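Local atomic coordinates of thermostable carboxypeptidase 1 (Pyrococcus furiosus, PDB entry 1KA2), a protein that removes amino acids one after another from the C-terminus of peptides, with broad specificity, as a cobalt-dependent metallocarboxypeptidase that forms a homodimer. Residues 216-226 with 267-278. Residues are numbered along the deposited sequence; the frame is centred on the assembly and turned at random.
Sequences NLWILQKFGFP and TVHEFGHALYEL. With MG (magnesium ion), chain B.
F271, the first X of the HEXXH motif, meets F223 and F225 in an aromatic cluster, a good example of how an active-site helix is packed on the side turned from its metal. CB and CD2 of F223 lie over one face of the F271 ring: CB sits 4.0 Å from the ring centroid in a CH-pi contact, and CD2 comes within 3.5 Å of F271 CD2, with the two rings oblique at 40°. F225 arrives at the rim instead, its CD1 3.6 Å from F271 CD1 and near the F271 plane. The F271 ring reaches both because CG stands anti to the backbone N (chi1 165°). A Schellman motif, with G224 at positive phi and F225 N bonded to L220 O, turns the chain between F223 and F225, and both side chains meet F271.

Aliphatic contacts extend the patch. V268 CG1 touches the edge of the F223 ring, 3.8 Å from CE2, while L220 rests against the T267 methyl and F271. Farther along, F225 CE1 packs on A274 CB, and P226 CD meets the L278 CD2 methyl at 3.6 Å. No hydrogen bond joins the segments: N216 ND2 and T267 OG1 come near one another but bond instead to T263.

Metal ligation uses another side of the same helix. H269 NE2 and H273 NE2, one turn apart, bind magnesium with E299 and three waters; E270, the predicted proton donor/acceptor, accepts a hydrogen bond from one of these waters through OE2, 2.6 Å away.

The two helical segments run roughly parallel, 32° apart. Helix 313-326 touches I219, strand 248-253 touches A274 and L278, and helix 295-309 touches both metal-binding histidines.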
ATOM      1  N   ASN A 216       6.454  -1.898  23.484  1.00 35.36           N
ATOM      2  CA  ASN A 216       6.722  -2.682  22.279  1.00 35.96           C
ATOM      3  C   ASN A 216       7.860  -2.053  21.466  1.00 34.74           C
ATOM      4  O   ASN A 216       8.772  -2.756  21.030  1.00 33.70           O
ATOM      5  CB  ASN A 216       5.467  -2.813  21.394  1.00 33.85           C
ATOM      6  CG  ASN A 216       4.454  -3.815  21.949  1.00 34.22           C
ATOM      7  OD1 ASN A 216       4.823  -4.752  22.664  1.00 31.79           O
ATOM      8  ND2 ASN A 216       3.176  -3.629  21.609  1.00 29.66           N
ATOM      9  N   LEU A 217       7.804  -0.736  21.267  1.00 34.02           N
ATOM     10  CA  LEU A 217       8.839  -0.028  20.506  1.00 35.97           C
ATOM     11  C   LEU A 217      10.231  -0.287  21.107  1.00 36.40           C
ATOM     12  O   LEU A 217      11.193  -0.571  20.388  1.00 35.66           O
ATOM     13  CB  LEU A 217       8.573   1.483  20.517  1.00 34.64           C
ATOM     14  CG  LEU A 217       9.062   2.329  19.329  1.00 38.43           C
ATOM     15  CD1 LEU A 217       9.368   3.760  19.817  1.00 35.33           C
ATOM     16  CD2 LEU A 217      10.305   1.715  18.696  1.00 34.90           C
ATOM     17  N   TRP A 218      10.321  -0.182  22.432  1.00 36.22           N
ATOM     18  CA  TRP A 218      11.576  -0.388  23.142  1.00 37.31           C
ATOM     19  C   TRP A 218      12.100  -1.804  22.937  1.00 36.44           C
ATOM     20  O   TRP A 218      13.301  -2.010  22.749  1.00 36.00           O
ATOM     21  CB  TRP A 218      11.377  -0.149  24.638  1.00 37.82           C
ATOM     22  CG  TRP A 218      12.645  -0.183  25.450  1.00 38.97           C
ATOM     23  CD1 TRP A 218      13.478   0.871  25.713  1.00 35.45           C
ATOM     24  CD2 TRP A 218      13.190  -1.308  26.154  1.00 38.19           C
ATOM     25  NE1 TRP A 218      14.499   0.476  26.541  1.00 36.68           N
ATOM     26  CE2 TRP A 218      14.348  -0.855  26.831  1.00 39.64           C
ATOM     27  CE3 TRP A 218      12.812  -2.650  26.282  1.00 39.73           C
ATOM     28  CZ2 TRP A 218      15.133  -1.699  27.629  1.00 39.02           C
ATOM     29  CZ3 TRP A 218      13.592  -3.493  27.075  1.00 38.96           C
ATOM     30  CH2 TRP A 218      14.740  -3.010  27.739  1.00 41.95           C
ATOM     31  N   ILE A 219      11.204  -2.781  22.987  1.00 34.43           N
ATOM     32  CA  ILE A 219      11.620  -4.163  22.804  1.00 33.61           C
ATOM     33  C   ILE A 219      12.120  -4.385  21.377  1.00 34.53           C
ATOM     34  O   ILE A 219      13.157  -5.024  21.164  1.00 34.49           O
ATOM     35  CB  ILE A 219      10.467  -5.141  23.111  1.00 33.74           C
ATOM     36  CG1 ILE A 219      10.125  -5.069  24.601  1.00 35.55           C
ATOM     37  CG2 ILE A 219      10.854  -6.563  22.702  1.00 32.30           C
ATOM     38  CD1 ILE A 219       9.013  -6.008  25.036  1.00 38.47           C
ATOM     39  N   LEU A 220      11.404  -3.855  20.391  1.00 32.66           N
ATOM     40  CA  LEU A 220      11.845  -4.048  19.018  1.00 32.65           C
ATOM     41  C   LEU A 220      13.218  -3.412  18.755  1.00 32.48           C
ATOM     42  O   LEU A 220      14.015  -3.963  17.999  1.00 31.52           O
ATOM     43  CB  LEU A 220      10.793  -3.530  18.039  1.00 30.96           C
ATOM     44  CG  LEU A 220       9.540  -4.420  17.960  1.00 33.14           C
ATOM     45  CD1 LEU A 220       8.541  -3.809  16.992  1.00 31.02           C
ATOM     46  CD2 LEU A 220       9.923  -5.832  17.506  1.00 29.47           C
ATOM     47  N   GLN A 221      13.507  -2.272  19.380  1.00 34.20           N
ATOM     48  CA  GLN A 221      14.815  -1.641  19.191  1.00 36.71           C
ATOM     49  C   GLN A 221      15.875  -2.483  19.909  1.00 36.57           C
ATOM     50  O   GLN A 221      17.027  -2.553  19.476  1.00 38.99           O
ATOM     51  CB  GLN A 221      14.815  -0.218  19.744  1.00 38.44           C
ATOM     52  CG  GLN A 221      13.606   0.593  19.308  1.00 45.10           C
ATOM     53  CD  GLN A 221      13.654   2.047  19.774  1.00 47.50           C
ATOM     54  OE1 GLN A 221      13.921   2.941  18.979  1.00 48.10           O
ATOM     55  NE2 GLN A 221      13.405   2.286  21.054  1.00 45.85           N
ATOM     56  N   LYS A 222      15.482  -3.137  20.999  1.00 34.86           N
ATOM     57  CA  LYS A 222      16.416  -3.984  21.721  1.00 35.34           C
ATOM     58  C   LYS A 222      16.763  -5.195  20.875  1.00 35.03           C
ATOM     59  O   LYS A 222      17.867  -5.728  20.972  1.00 34.72           O
ATOM     60  CB  LYS A 222      15.828  -4.417  23.064  1.00 35.66           C
ATOM     61  CG  LYS A 222      15.925  -3.337  24.117  1.00 38.53           C
ATOM     62  CD  LYS A 222      17.375  -2.906  24.303  1.00 39.71           C
ATOM     63  CE  LYS A 222      17.468  -1.665  25.172  1.00 43.03           C
ATOM     64  NZ  LYS A 222      18.877  -1.197  25.309  1.00 45.06           N
ATOM     65  N   PHE A 223      15.812  -5.620  20.046  1.00 34.51           N
ATOM     66  CA  PHE A 223      16.016  -6.760  19.148  1.00 34.91           C
ATOM     67  C   PHE A 223      16.782  -6.329  17.897  1.00 34.25           C
ATOM     68  O   PHE A 223      17.248  -7.170  17.123  1.00 32.68           O
ATOM     69  CB  PHE A 223      14.674  -7.354  18.689  1.00 33.12           C
ATOM     70  CG  PHE A 223      13.953  -8.166  19.740  1.00 35.06           C
ATOM     71  CD1 PHE A 223      14.581  -8.540  20.925  1.00 33.43           C
ATOM     72  CD2 PHE A 223      12.642  -8.597  19.512  1.00 35.41           C
ATOM     73  CE1 PHE A 223      13.919  -9.330  21.862  1.00 35.24           C
ATOM     74  CE2 PHE A 223      11.971  -9.390  20.443  1.00 34.78           C
ATOM     75  CZ  PHE A 223      12.609  -9.758  21.618  1.00 35.77           C
ATOM     76  N   GLY A 224      16.892  -5.022  17.684  1.00 33.28           N
ATOM     77  CA  GLY A 224      17.583  -4.546  16.500  1.00 34.10           C
ATOM     78  C   GLY A 224      16.678  -4.533  15.274  1.00 34.83           C
ATOM     79  O   GLY A 224      17.155  -4.544  14.135  1.00 34.19           O
ATOM     80  N   PHE A 225      15.366  -4.522  15.510  1.00 35.08           N
ATOM     81  CA  PHE A 225      14.378  -4.481  14.433  1.00 33.75           C
ATOM     82  C   PHE A 225      14.669  -3.159  13.708  1.00 33.53           C
ATOM     83  O   PHE A 225      14.574  -2.085  14.301  1.00 32.05           O
ATOM     84  CB  PHE A 225      12.968  -4.502  15.035  1.00 32.14           C
ATOM     85  CG  PHE A 225      11.875  -4.776  14.035  1.00 33.29           C
ATOM     86  CD1 PHE A 225      11.965  -5.857  13.169  1.00 31.80           C
ATOM     87  CD2 PHE A 225      10.741  -3.978  13.993  1.00 32.48           C
ATOM     88  CE1 PHE A 225      10.940  -6.150  12.274  1.00 31.31           C
ATOM     89  CE2 PHE A 225       9.707  -4.260  13.103  1.00 35.26           C
ATOM     90  CZ  PHE A 225       9.810  -5.356  12.240  1.00 33.60           C
ATOM     91  N   PRO A 226      15.036  -3.228  12.419  1.00 34.38           N
ATOM     92  CA  PRO A 226      15.368  -2.054  11.597  1.00 33.93           C
ATOM     93  C   PRO A 226      14.224  -1.138  11.144  1.00 34.30           C
ATOM     94  O   PRO A 226      13.935  -1.043   9.949  1.00 33.16           O
ATOM     95  CB  PRO A 226      16.128  -2.678  10.429  1.00 30.96           C
ATOM     96  CG  PRO A 226      15.364  -3.942  10.207  1.00 33.71           C
ATOM     97  CD  PRO A 226      15.128  -4.467  11.620  1.00 35.39           C
ATOM     98  N   THR A 267       3.875  -9.208  19.446  1.00 32.83           N
ATOM     99  CA  THR A 267       4.829  -8.416  18.672  1.00 32.52           C
ATOM    100  C   THR A 267       6.123  -9.227  18.483  1.00 31.07           C
ATOM    101  O   THR A 267       6.697  -9.281  17.383  1.00 28.00           O
ATOM    102  CB  THR A 267       5.153  -7.075  19.383  1.00 32.90           C
ATOM    103  OG1 THR A 267       3.939  -6.339  19.609  1.00 35.08           O
ATOM    104  CG2 THR A 267       6.074  -6.223  18.521  1.00 32.77           C
ATOM    105  N   VAL A 268       6.556  -9.868  19.567  1.00 28.42           N
ATOM    106  CA  VAL A 268       7.759 -10.695  19.565  1.00 28.10           C
ATOM    107  C   VAL A 268       7.549 -11.852  18.592  1.00 27.94           C
ATOM    108  O   VAL A 268       8.419 -12.157  17.768  1.00 26.51           O
ATOM    109  CB  VAL A 268       8.047 -11.241  20.978  1.00 27.69           C
ATOM    110  CG1 VAL A 268       9.348 -12.041  20.988  1.00 30.01           C
ATOM    111  CG2 VAL A 268       8.124 -10.095  21.959  1.00 27.48           C
ATOM    112  N   HIS A 269       6.382 -12.483  18.687  1.00 28.51           N
ATOM    113  CA  HIS A 269       6.024 -13.599  17.799  1.00 29.24           C
ATOM    114  C   HIS A 269       6.223 -13.137  16.358  1.00 28.77           C
ATOM    115  O   HIS A 269       6.990 -13.733  15.606  1.00 29.02           O
ATOM    116  CB  HIS A 269       4.555 -13.998  18.007  1.00 30.14           C
ATOM    117  CG  HIS A 269       4.100 -15.133  17.135  1.00 32.96           C
ATOM    118  ND1 HIS A 269       4.281 -16.456  17.480  1.00 32.36           N
ATOM    119  CD2 HIS A 269       3.449 -15.140  15.945  1.00 31.95           C
ATOM    120  CE1 HIS A 269       3.756 -17.228  16.544  1.00 34.28           C
ATOM    121  NE2 HIS A 269       3.244 -16.455  15.601  1.00 35.37           N
ATOM    122  N   GLU A 270       5.541 -12.060  15.972  1.00 29.35           N
ATOM    123  CA  GLU A 270       5.679 -11.557  14.612  1.00 28.17           C
ATOM    124  C   GLU A 270       7.118 -11.157  14.294  1.00 26.64           C
ATOM    125  O   GLU A 270       7.570 -11.329  13.172  1.00 28.25           O
ATOM    126  CB  GLU A 270       4.729 -10.377  14.367  1.00 29.77           C
ATOM    127  CG  GLU A 270       3.224 -10.719  14.471  1.00 31.78           C
ATOM    128  CD  GLU A 270       2.828 -12.024  13.764  1.00 29.86           C
ATOM    129  OE1 GLU A 270       3.228 -12.244  12.599  1.00 30.15           O
ATOM    130  OE2 GLU A 270       2.099 -12.821  14.384  1.00 29.36           O
ATOM    131  N   PHE A 271       7.846 -10.621  15.270  1.00 28.38           N
ATOM    132  CA  PHE A 271       9.238 -10.253  15.014  1.00 27.75           C
ATOM    133  C   PHE A 271       9.997 -11.486  14.523  1.00 28.95           C
ATOM    134  O   PHE A 271      10.843 -11.398  13.618  1.00 30.39           O
ATOM    135  CB  PHE A 271       9.910  -9.725  16.289  1.00 29.04           C
ATOM    136  CG  PHE A 271      11.412  -9.657  16.193  1.00 29.71           C
ATOM    137  CD1 PHE A 271      12.035  -8.608  15.523  1.00 29.93           C
ATOM    138  CD2 PHE A 271      12.200 -10.683  16.714  1.00 30.53           C
ATOM    139  CE1 PHE A 271      13.423  -8.581  15.364  1.00 30.09           C
ATOM    140  CE2 PHE A 271      13.589 -10.669  16.564  1.00 31.38           C
ATOM    141  CZ  PHE A 271      14.203  -9.613  15.883  1.00 30.94           C
ATOM    142  N   GLY A 272       9.695 -12.635  15.128  1.00 27.78           N
ATOM    143  CA  GLY A 272      10.360 -13.872  14.752  1.00 28.50           C
ATOM    144  C   GLY A 272      10.150 -14.221  13.294  1.00 30.97           C
ATOM    145  O   GLY A 272      11.052 -14.732  12.625  1.00 29.35           O
ATOM    146  N   HIS A 273       8.942 -13.960  12.803  1.00 31.53           N
ATOM    147  CA  HIS A 273       8.617 -14.212  11.410  1.00 32.28           C
ATOM    148  C   HIS A 273       9.419 -13.260  10.535  1.00 30.44           C
ATOM    149  O   HIS A 273      10.014 -13.661   9.533  1.00 28.64           O
ATOM    150  CB  HIS A 273       7.130 -13.951  11.137  1.00 32.70           C
ATOM    151  CG  HIS A 273       6.212 -15.028  11.617  1.00 32.92           C
ATOM    152  ND1 HIS A 273       6.271 -16.323  11.147  1.00 31.99           N
ATOM    153  CD2 HIS A 273       5.174 -14.990  12.484  1.00 33.69           C
ATOM    154  CE1 HIS A 273       5.309 -17.035  11.703  1.00 30.82           C
ATOM    155  NE2 HIS A 273       4.630 -16.248  12.517  1.00 33.22           N
ATOM    156  N   ALA A 274       9.417 -11.993  10.936  1.00 29.88           N
ATOM    157  CA  ALA A 274      10.088 -10.925  10.194  1.00 30.82           C
ATOM    158  C   ALA A 274      11.601 -11.083  10.055  1.00 30.23           C
ATOM    159  O   ALA A 274      12.136 -10.982   8.946  1.00 31.31           O
ATOM    160  CB  ALA A 274       9.756  -9.575  10.833  1.00 27.79           C
ATOM    161  N   LEU A 275      12.288 -11.330  11.172  1.00 32.34           N
ATOM    162  CA  LEU A 275      13.748 -11.490  11.162  1.00 29.80           C
ATOM    163  C   LEU A 275      14.109 -12.496  10.087  1.00 29.98           C
ATOM    164  O   LEU A 275      15.054 -12.309   9.316  1.00 31.59           O
ATOM    165  CB  LEU A 275      14.254 -11.985  12.525  1.00 30.09           C
ATOM    166  CG  LEU A 275      15.772 -12.221  12.625  1.00 30.13           C
ATOM    167  CD1 LEU A 275      16.494 -10.882  12.573  1.00 28.91           C
ATOM    168  CD2 LEU A 275      16.114 -12.934  13.915  1.00 28.24           C
ATOM    169  N   TYR A 276      13.327 -13.563  10.038  1.00 28.53           N
ATOM    170  CA  TYR A 276      13.504 -14.627   9.063  1.00 28.49           C
ATOM    171  C   TYR A 276      13.515 -14.070   7.630  1.00 28.36           C
ATOM    172  O   TYR A 276      14.426 -14.334   6.839  1.00 27.21           O
ATOM    173  CB  TYR A 276      12.366 -15.628   9.245  1.00 27.79           C
ATOM    174  CG  TYR A 276      12.440 -16.893   8.427  1.00 29.99           C
ATOM    175  CD1 TYR A 276      13.444 -17.104   7.477  1.00 29.31           C
ATOM    176  CD2 TYR A 276      11.509 -17.905   8.635  1.00 29.42           C
ATOM    177  CE1 TYR A 276      13.511 -18.312   6.759  1.00 31.36           C
ATOM    178  CE2 TYR A 276      11.563 -19.096   7.936  1.00 31.92           C
ATOM    179  CZ  TYR A 276      12.555 -19.306   7.002  1.00 32.44           C
ATOM    180  OH  TYR A 276      12.559 -20.514   6.322  1.00 30.53           O
ATOM    181  N   GLU A 277      12.495 -13.298   7.294  1.00 29.08           N
ATOM    182  CA  GLU A 277      12.409 -12.728   5.957  1.00 29.77           C
ATOM    183  C   GLU A 277      13.464 -11.641   5.775  1.00 31.36           C
ATOM    184  O   GLU A 277      14.005 -11.445   4.688  1.00 31.82           O
ATOM    185  CB  GLU A 277      11.012 -12.162   5.734  1.00 27.41           C
ATOM    186  CG  GLU A 277       9.937 -13.222   5.655  1.00 29.75           C
ATOM    187  CD  GLU A 277      10.114 -14.143   4.456  1.00 32.41           C
ATOM    188  OE1 GLU A 277      10.654 -13.681   3.422  1.00 35.46           O
ATOM    189  OE2 GLU A 277       9.703 -15.322   4.541  1.00 31.69           O
ATOM    190  N   LEU A 278      13.751 -10.950   6.868  1.00 32.77           N
ATOM    191  CA  LEU A 278      14.732  -9.882   6.895  1.00 34.41           C
ATOM    192  C   LEU A 278      16.137 -10.435   6.664  1.00 35.47           C
ATOM    193  O   LEU A 278      16.945  -9.823   5.970  1.00 33.41           O
ATOM    194  CB  LEU A 278      14.665  -9.184   8.255  1.00 36.04           C
ATOM    195  CG  LEU A 278      14.475  -7.665   8.305  1.00 39.61           C
ATOM    196  CD1 LEU A 278      13.554  -7.219   7.214  1.00 39.31           C
ATOM    197  CD2 LEU A 278      13.919  -7.260   9.672  1.00 40.82           C
TER
HETATM  198 MG    MG B 501       2.818 -16.826  13.347  1.00 36.05          MG
HETATM  199  O   HOH W   1       1.678 -14.979  13.030  1.00 35.72           O
HETATM  200  O   HOH W   2       1.761 -17.441  11.561  1.00 37.81           O
HETATM  201  O   HOH W   3       1.033 -17.784  14.278  1.00 33.55           O